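Local structure of 23S rRNA (guanine(2535)-N(1))-methyltransferase (Streptomyces viridochromogenes, 1O9G) at residues T67-G70 against L71-R75; E109-R112 against R113-E117; E38-Q41 against R42-R46. The protein methylates N1 of guanine-2535 in 23S ribosomal RNA with S-adenosyl-L-methionine as methyl donor, conferring resistance to the orthosomycin antibiotic avilamycin. The protein carries 3 engineered substitutions. All coordinates share one frame; numbering follows the deposited sequence.

In the fold
Three short helical contacts show how one backbone pattern carries different side-chain chemistry according to its place in the fold. Interactions 1 and 3 are buried. Interaction 1 ends helix 64-72 with backbone bonds and apolar contacts, while interaction 3, near the end of helix 33-45, pairs a glutamate-arginine salt bridge with a leucine over a phenylalanine ring. The two meet directly, H73 CG lying 3.5 Å from F40 CD2. Interaction 2 is at the surface on helix 102-119, its centre about 36 Å from that of interaction 3 and on the opposite side of the chain's centre; there long charged and amide side chains do most of the work.

Interaction 1. Residues T67-G70 against L71-R75; sequences TVLG and LLHRR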
loop_
_atom_site.group_PDB
_atom_site.type_symbol
_atom_site.label_atom_id
_atom_site.label_comp_id
_atom_site.label_asym_id
_atom_site.label_seq_id
_atom_site.Cartn_x
_atom_site.Cartn_y
_atom_site.Cartn_z
ATOM N N THR A 67 -2.346 -4.408 1.671
ATOM C CA THR A 67 -2.618 -5.828 1.824
ATOM C C THR A 67 -2.405 -6.566 0.497
ATOM O O THR A 67 -1.827 -7.671 0.478
ATOM C CB THR A 67 -4.032 -6.058 2.358
ATOM O OG1 THR A 67 -4.157 -5.447 3.662
ATOM C CG2 THR A 67 -4.303 -7.524 2.565
ATOM N N VAL A 68 -2.821 -5.966 -0.623
ATOM C CA VAL A 68 -2.528 -6.489 -1.972
ATOM C C VAL A 68 -1.021 -6.694 -2.104
ATOM O O VAL A 68 -0.576 -7.756 -2.517
ATOM C CB VAL A 68 -3.037 -5.561 -3.100
ATOM C CG1 VAL A 68 -2.366 -5.837 -4.439
ATOM C CG2 VAL A 68 -4.516 -5.681 -3.188
ATOM N N LEU A 69 -0.239 -5.682 -1.739
ATOM C CA LEU A 69 1.192 -5.790 -1.883
ATOM C C LEU A 69 1.786 -6.824 -0.962
ATOM O O LEU A 69 2.670 -7.589 -1.340
ATOM C CB LEU A 69 1.852 -4.461 -1.695
ATOM C CG LEU A 69 1.507 -3.449 -2.787
ATOM C CD1 LEU A 69 2.041 -2.079 -2.358
ATOM C CD2 LEU A 69 2.094 -3.876 -4.143
ATOM N N GLY A 70 1.286 -6.867 0.271
ATOM C CA GLY A 70 1.740 -7.815 1.262
ATOM C C GLY A 70 1.577 -9.265 0.817
ATOM O O GLY A 70 2.484 -10.076 0.984
ATOM N N LEU A 71 0.436 -9.594 0.219
ATOM C CA LEU A 71 0.176 -10.937 -0.277
ATOM C C LEU A 71 0.915 -11.193 -1.587
ATOM O O LEU A 71 1.630 -12.166 -1.740
ATOM C CB LEU A 71 -1.329 -11.210 -0.417
ATOM C CG LEU A 71 -2.136 -11.202 0.888
ATOM C CD1 LEU A 71 -3.625 -11.261 0.601
ATOM C CD2 LEU A 71 -1.688 -12.320 1.789
ATOM N N LEU A 72 0.757 -10.282 -2.527
ATOM C CA LEU A 72 1.308 -10.491 -3.859
ATOM C C LEU A 72 2.833 -10.566 -3.820
ATOM O O LEU A 72 3.429 -11.405 -4.514
ATOM C CB LEU A 72 0.806 -9.410 -4.823
ATOM C CG LEU A 72 1.122 -9.584 -6.291
ATOM C CD1 LEU A 72 0.587 -10.889 -6.812
ATOM C CD2 LEU A 72 0.532 -8.439 -7.063
ATOM N N HIS A 73 3.455 -9.755 -2.974
ATOM C CA HIS A 73 4.901 -9.633 -2.898
ATOM C C HIS A 73 5.496 -10.161 -1.592
ATOM O O HIS A 73 6.567 -9.730 -1.155
ATOM C CB HIS A 73 5.320 -8.185 -3.161
ATOM C CG HIS A 73 5.117 -7.775 -4.578
ATOM N ND1 HIS A 73 5.963 -8.167 -5.583
ATOM C CD2 HIS A 73 4.130 -7.063 -5.172
ATOM C CE1 HIS A 73 5.514 -7.700 -6.735
ATOM N NE2 HIS A 73 4.404 -7.021 -6.507
ATOM N N ARG A 74 4.803 -11.106 -0.981
ATOM C CA ARG A 74 5.228 -11.708 0.271
ATOM C C ARG A 74 6.680 -12.140 0.254
ATOM O O ARG A 74 7.388 -11.903 1.230
ATOM C CB ARG A 74 4.345 -12.884 0.600
ATOM C CG ARG A 74 4.732 -13.712 1.808
ATOM C CD ARG A 74 4.576 -12.893 3.063
ATOM N NE ARG A 74 5.134 -13.501 4.267
ATOM C CZ ARG A 74 6.388 -13.343 4.697
ATOM N NH1 ARG A 74 7.291 -12.670 3.995
ATOM N NH2 ARG A 74 6.679 -13.802 5.870
ATOM N N ARG A 75 7.136 -12.754 -0.827
ATOM C CA ARG A 75 8.501 -13.258 -0.872
ATOM C C ARG A 75 9.560 -12.136 -0.754
ATOM O O ARG A 75 10.708 -12.400 -0.381
ATOM C CB ARG A 75 8.736 -14.053 -2.158
ATOM C CG ARG A 75 8.662 -13.192 -3.414
ATOM C CD ARG A 75 9.325 -13.773 -4.616
ATOM N NE ARG A 75 9.016 -15.191 -4.752
ATOM C CZ ARG A 75 7.832 -15.680 -5.118
ATOM N NH1 ARG A 75 6.806 -14.873 -5.401
ATOM N NH2 ARG A 75 7.674 -16.993 -5.200
#
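In the beta-alpha-beta unit between strands 53-57 and 77-84, T67-L72 form the last part of the crossover helix 64-72, and H73-R75 lead out of it, with R74 and R75 starting a 3-10 segment. The last regular turns are a ladder of i to i+4 bonds: L71 N to T67 O, L72 N to V68 O at 2.9 Å, and H73 N to L69 O at 2.8 Å. The N-H...O angle falls from 162° in the first two to 149° in the third, as the chain leaves helical geometry at H73. One residue on, R74 N stands 3.2 Å from G70 O at a poor angle for bonding and instead makes a weak bond to L71 O.

The side chains follow the same spacing. In H73, CG lies opposite the carbonyl carbon and beside the backbone N (chi1 -70°), which carries the imidazole back along the preceding turn toward L69. NE2 of H73 is hydrogen-bonded to T37 OG1 of helix 33-45, which restrains the turn of the ring. R74 is bent at chi2, and its guanidinium reaches the carbonyl oxygens of G143 and A144. On another flank, L71 CG rests 3.6 Å from T67 O, and L71 CD1 lies 4.3 Å from T67 CG2. Over the final turn, L69 CD2 approaches H73 CD2 obliquely at 3.9 Å.

Interaction 2. Residues E109-R112 against R113-E117; sequences ELER and REQSE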
loop_
_atom_site.group_PDB
_atom_site.type_symbol
_atom_site.label_atom_id
_atom_site.label_comp_id
_atom_site.label_asym_id
_atom_site.label_seq_id
_atom_site.Cartn_x
_atom_site.Cartn_y
_atom_site.Cartn_z
ATOM N N GLU A 109 -12.130 -17.282 4.893
ATOM C CA GLU A 109 -12.645 -18.396 4.089
ATOM C C GLU A 109 -13.865 -18.993 4.791
ATOM O O GLU A 109 -14.871 -19.287 4.140
ATOM C CB GLU A 109 -11.594 -19.500 3.883
ATOM C CG GLU A 109 -12.067 -20.655 3.025
ATOM C CD GLU A 109 -11.052 -21.777 2.883
ATOM O OE1 GLU A 109 -9.895 -21.586 3.290
ATOM O OE2 GLU A 109 -11.445 -22.845 2.371
ATOM N N LEU A 110 -13.780 -19.172 6.101
ATOM C CA LEU A 110 -14.864 -19.776 6.871
ATOM C C LEU A 110 -16.075 -18.866 6.814
ATOM O O LEU A 110 -17.194 -19.344 6.656
ATOM C CB LEU A 110 -14.456 -20.053 8.313
ATOM C CG LEU A 110 -15.477 -20.633 9.270
ATOM C CD1 LEU A 110 -16.044 -21.946 8.745
ATOM C CD2 LEU A 110 -14.789 -20.819 10.614
ATOM N N GLU A 111 -15.879 -17.565 6.967
ATOM C CA GLU A 111 -16.971 -16.602 6.885
ATOM C C GLU A 111 -17.712 -16.724 5.555
ATOM O O GLU A 111 -18.940 -16.739 5.515
ATOM C CB GLU A 111 -16.476 -15.161 7.062
ATOM C CG GLU A 111 -17.560 -14.109 6.898
ATOM C CD GLU A 111 -17.086 -12.677 7.133
ATOM O OE1 GLU A 111 -15.981 -12.305 6.668
ATOM O OE2 GLU A 111 -17.820 -11.918 7.789
ATOM N N ARG A 112 -16.948 -16.787 4.466
ATOM C CA ARG A 112 -17.502 -16.913 3.122
ATOM C C ARG A 112 -18.256 -18.237 2.953
ATOM O O ARG A 112 -19.324 -18.272 2.338
ATOM C CB ARG A 112 -16.417 -16.789 2.059
ATOM C CG ARG A 112 -15.875 -15.386 1.893
ATOM C CD ARG A 112 -16.950 -14.371 1.648
ATOM N NE ARG A 112 -16.496 -13.130 1.044
ATOM C CZ ARG A 112 -17.240 -12.035 0.979
ATOM N NH1 ARG A 112 -18.426 -11.989 1.562
ATOM N NH2 ARG A 112 -16.791 -10.963 0.351
ATOM N N ARG A 113 -17.710 -19.328 3.466
ATOM C CA ARG A 113 -18.399 -20.621 3.419
ATOM C C ARG A 113 -19.696 -20.608 4.194
ATOM O O ARG A 113 -20.703 -21.171 3.726
ATOM C CB ARG A 113 -17.506 -21.751 3.909
ATOM C CG ARG A 113 -16.346 -22.015 2.992
ATOM C CD ARG A 113 -15.581 -23.278 3.283
ATOM N NE ARG A 113 -14.409 -23.337 2.429
ATOM C CZ ARG A 113 -14.418 -23.691 1.146
ATOM N NH1 ARG A 113 -15.542 -24.050 0.543
ATOM N NH2 ARG A 113 -13.276 -23.680 0.458
ATOM N N GLU A 114 -19.707 -19.944 5.352
ATOM C CA GLU A 114 -20.926 -19.809 6.130
ATOM C C GLU A 114 -21.971 -18.978 5.353
ATOM O O GLU A 114 -23.152 -19.312 5.348
ATOM C CB GLU A 114 -20.656 -19.227 7.513
ATOM C CG GLU A 114 -19.900 -20.180 8.433
ATOM C CD GLU A 114 -19.448 -19.540 9.739
ATOM O OE1 GLU A 114 -19.099 -18.327 9.755
ATOM O OE2 GLU A 114 -19.415 -20.264 10.762
ATOM N N GLN A 115 -21.540 -17.910 4.701
ATOM C CA GLN A 115 -22.419 -17.083 3.888
ATOM C C GLN A 115 -22.986 -17.870 2.712
ATOM O O GLN A 115 -24.149 -17.694 2.347
ATOM C CB GLN A 115 -21.683 -15.831 3.403
ATOM C CG GLN A 115 -21.442 -14.810 4.494
ATOM C CD GLN A 115 -20.534 -13.686 4.053
ATOM O OE1 GLN A 115 -19.596 -13.918 3.322
ATOM N NE2 GLN A 115 -20.841 -12.467 4.471
ATOM N N SER A 116 -22.176 -18.735 2.106
ATOM C CA SER A 116 -22.646 -19.657 1.075
ATOM C C SER A 116 -23.771 -20.497 1.595
ATOM O O SER A 116 -24.813 -20.623 0.942
ATOM C CB SER A 116 -21.525 -20.581 0.601
ATOM O OG SER A 116 -22.017 -21.634 -0.202
ATOM N N GLU A 117 -23.597 -21.105 2.752
ATOM C CA GLU A 117 -24.606 -22.001 3.258
ATOM C C GLU A 117 -25.880 -21.249 3.543
ATOM O O GLU A 117 -26.973 -21.748 3.287
ATOM C CB GLU A 117 -24.137 -22.765 4.498
ATOM C CG GLU A 117 -22.998 -23.732 4.240
ATOM C CD GLU A 117 -23.231 -24.733 3.100
ATOM O OE1 GLU A 117 -24.390 -25.018 2.700
ATOM O OE2 GLU A 117 -22.188 -25.235 2.603
#
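Two nitrogens of R113 converge on a single carboxylate oxygen of E109, an i to i+4 salt bridge along helix 102-119. R113 NH2 lies 2.8 Å from E109 OE2 and R113 NE 3.0 Å from the same oxygen, which sits in the guanidinium plane at its edge. Both N-H groups approach OE2 on its anti side, with the carboxylate and guanidinium planes 59° apart. The extended chains of both residues run side by side in the same direction, while E109 OE1 is taken by R135.

A second polar link joins R112 NH1 to Q115 OE1 at 2.9 Å, nearly straight at 164°. Here the flat groups are almost coplanar, and the bend of R112 at chi2 (-54°) also sets its CD 3.2 Å from Q115 OE1. Beneath these side chains, four backbone bonds run from R113, E114, Q115 and S116 to the carbonyls four residues earlier. Packing is slight: L110 CG lies 4.1 Å from the carboxylate carbon E114 CD. One flank of this surface helix lies against helix 122-140, where E109 meets R132, R112 meets A127, Q115 meets Y124 and S116 meets L125.

Interaction 3. Residues E38-Q41 against R42-R46; sequences EIFQ and RALAR
The carboxylate of E38 is brought beside R42 by two torsions of its side chain: CG stands opposite the backbone N (chi1 178°), and the chain then bends at chi2 (71°). R42 instead reaches out extended from CG to NE, and the two side chains meet at a slant in an i to i+4 salt bridge. R42 NE donates to E38 OE2 at 2.7 Å, almost straight at 165° and within the guanidinium plane; R42 NH2 adds a weak bond of 3.1 Å to the same oxygen. The buried carboxylate has further partners: R5 N donates to OE2, while H6 N and A7 N donate to OE1. R42 NH1 in turn pairs with E228.

On a different side of the helix, L44 lies over one face of the F40 ring, toward its rim. L44 CG sits 4.2 Å from the centroid of the F40 ring in a CH-pi contact, and L44 CD1 comes to 3.6 Å from F40 CE2. The backbone bond from L44 N to F40 O, 2.9 Å, holds the same pair at its base. Helix 33-45 packs on the sheet here: I39 meets L173, A211 and A237 of strands 171-175, 209-214 and 235-241, and A43 meets V171 and V209.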
loop_
_atom_site.group_PDB
_atom_site.type_symbol
_atom_site.label_atom_id
_atom_site.label_comp_id
_atom_site.label_asym_id
_atom_site.label_seq_id
_atom_site.Cartn_x
_atom_site.Cartn_y
_atom_site.Cartn_z
ATOM N N GLU A 38 3.253 -2.745 -10.336
ATOM C CA GLU A 38 4.170 -1.992 -11.190
ATOM C C GLU A 38 4.936 -0.955 -10.369
ATOM O O GLU A 38 6.148 -0.857 -10.460
ATOM C CB GLU A 38 3.414 -1.317 -12.341
ATOM C CG GLU A 38 4.273 -0.455 -13.260
ATOM C CD GLU A 38 5.218 -1.233 -14.162
ATOM O OE1 GLU A 38 5.030 -2.446 -14.359
ATOM O OE2 GLU A 38 6.158 -0.615 -14.709
ATOM N N ILE A 39 4.234 -0.181 -9.563
ATOM C CA ILE A 39 4.862 0.869 -8.785
ATOM C C ILE A 39 5.821 0.220 -7.773
ATOM O O ILE A 39 6.947 0.680 -7.608
ATOM C CB ILE A 39 3.816 1.774 -8.068
ATOM C CG1 ILE A 39 2.948 2.530 -9.072
ATOM C CG2 ILE A 39 4.531 2.726 -7.139
ATOM C CD1 ILE A 39 1.715 3.191 -8.476
ATOM N N PHE A 40 5.357 -0.817 -7.079
ATOM C CA PHE A 40 6.171 -1.463 -6.055
ATOM C C PHE A 40 7.465 -2.024 -6.659
ATOM O O PHE A 40 8.555 -1.856 -6.102
ATOM C CB PHE A 40 5.381 -2.557 -5.320
ATOM C CG PHE A 40 6.159 -3.261 -4.264
ATOM C CD1 PHE A 40 6.522 -2.600 -3.119
ATOM C CD2 PHE A 40 6.555 -4.580 -4.426
ATOM C CE1 PHE A 40 7.238 -3.231 -2.145
ATOM C CE2 PHE A 40 7.264 -5.227 -3.453
ATOM C CZ PHE A 40 7.613 -4.556 -2.314
ATOM N N GLN A 41 7.353 -2.678 -7.810
ATOM C CA GLN A 41 8.527 -3.242 -8.473
ATOM C C GLN A 41 9.484 -2.157 -8.970
ATOM O O GLN A 41 10.689 -2.329 -8.903
ATOM C CB GLN A 41 8.112 -4.216 -9.577
ATOM C CG GLN A 41 7.446 -5.464 -9.024
ATOM C CD GLN A 41 7.162 -6.480 -10.088
ATOM O OE1 GLN A 41 8.100 -6.998 -10.697
ATOM N NE2 GLN A 41 5.889 -6.731 -10.358
ATOM N N ARG A 42 8.951 -1.018 -9.414
ATOM C CA ARG A 42 9.796 0.109 -9.770
ATOM C C ARG A 42 10.563 0.634 -8.550
ATOM O O ARG A 42 11.726 1.022 -8.654
ATOM C CB ARG A 42 8.997 1.259 -10.417
ATOM C CG ARG A 42 8.567 0.945 -11.846
ATOM C CD ARG A 42 7.676 2.003 -12.449
ATOM N NE ARG A 42 7.255 1.703 -13.819
ATOM C CZ ARG A 42 7.305 2.551 -14.833
ATOM N NH1 ARG A 42 7.821 3.761 -14.703
ATOM N NH2 ARG A 42 6.831 2.172 -16.005
ATOM N N ALA A 43 9.911 0.682 -7.406
ATOM C CA ALA A 43 10.577 1.119 -6.202
ATOM C C ALA A 43 11.683 0.145 -5.805
ATOM O O ALA A 43 12.795 0.547 -5.450
ATOM C CB ALA A 43 9.578 1.284 -5.087
ATOM N N LEU A 44 11.388 -1.151 -5.827
ATOM C CA LEU A 44 12.399 -2.151 -5.489
ATOM C C LEU A 44 13.614 -1.997 -6.398
ATOM O O LEU A 44 14.739 -2.212 -5.948
ATOM C CB LEU A 44 11.851 -3.567 -5.650
ATOM C CG LEU A 44 10.800 -4.068 -4.660
ATOM C CD1 LEU A 44 10.446 -5.519 -5.006
ATOM C CD2 LEU A 44 11.293 -3.946 -3.255
ATOM N N ALA A 45 13.409 -1.633 -7.670
ATOM C CA ALA A 45 14.511 -1.512 -8.616
ATOM C C ALA A 45 15.419 -0.350 -8.289
ATOM O O ALA A 45 16.534 -0.288 -8.780
ATOM C CB ALA A 45 14.001 -1.382 -10.041
ATOM N N ARG A 46 14.942 0.584 -7.477
ATOM C CA ARG A 46 15.741 1.753 -7.060
ATOM C C ARG A 46 16.421 1.611 -5.685
ATOM O O ARG A 46 17.114 2.509 -5.210
ATOM C CB ARG A 46 14.866 3.006 -7.095
ATOM C CG ARG A 46 14.268 3.300 -8.436
ATOM C CD ARG A 46 15.029 4.341 -9.164
ATOM N NE ARG A 46 14.522 4.635 -10.503
ATOM C CZ ARG A 46 15.248 5.203 -11.438
ATOM N NH1 ARG A 46 16.502 5.547 -11.182
ATOM N NH2 ARG A 46 14.731 5.433 -12.639
#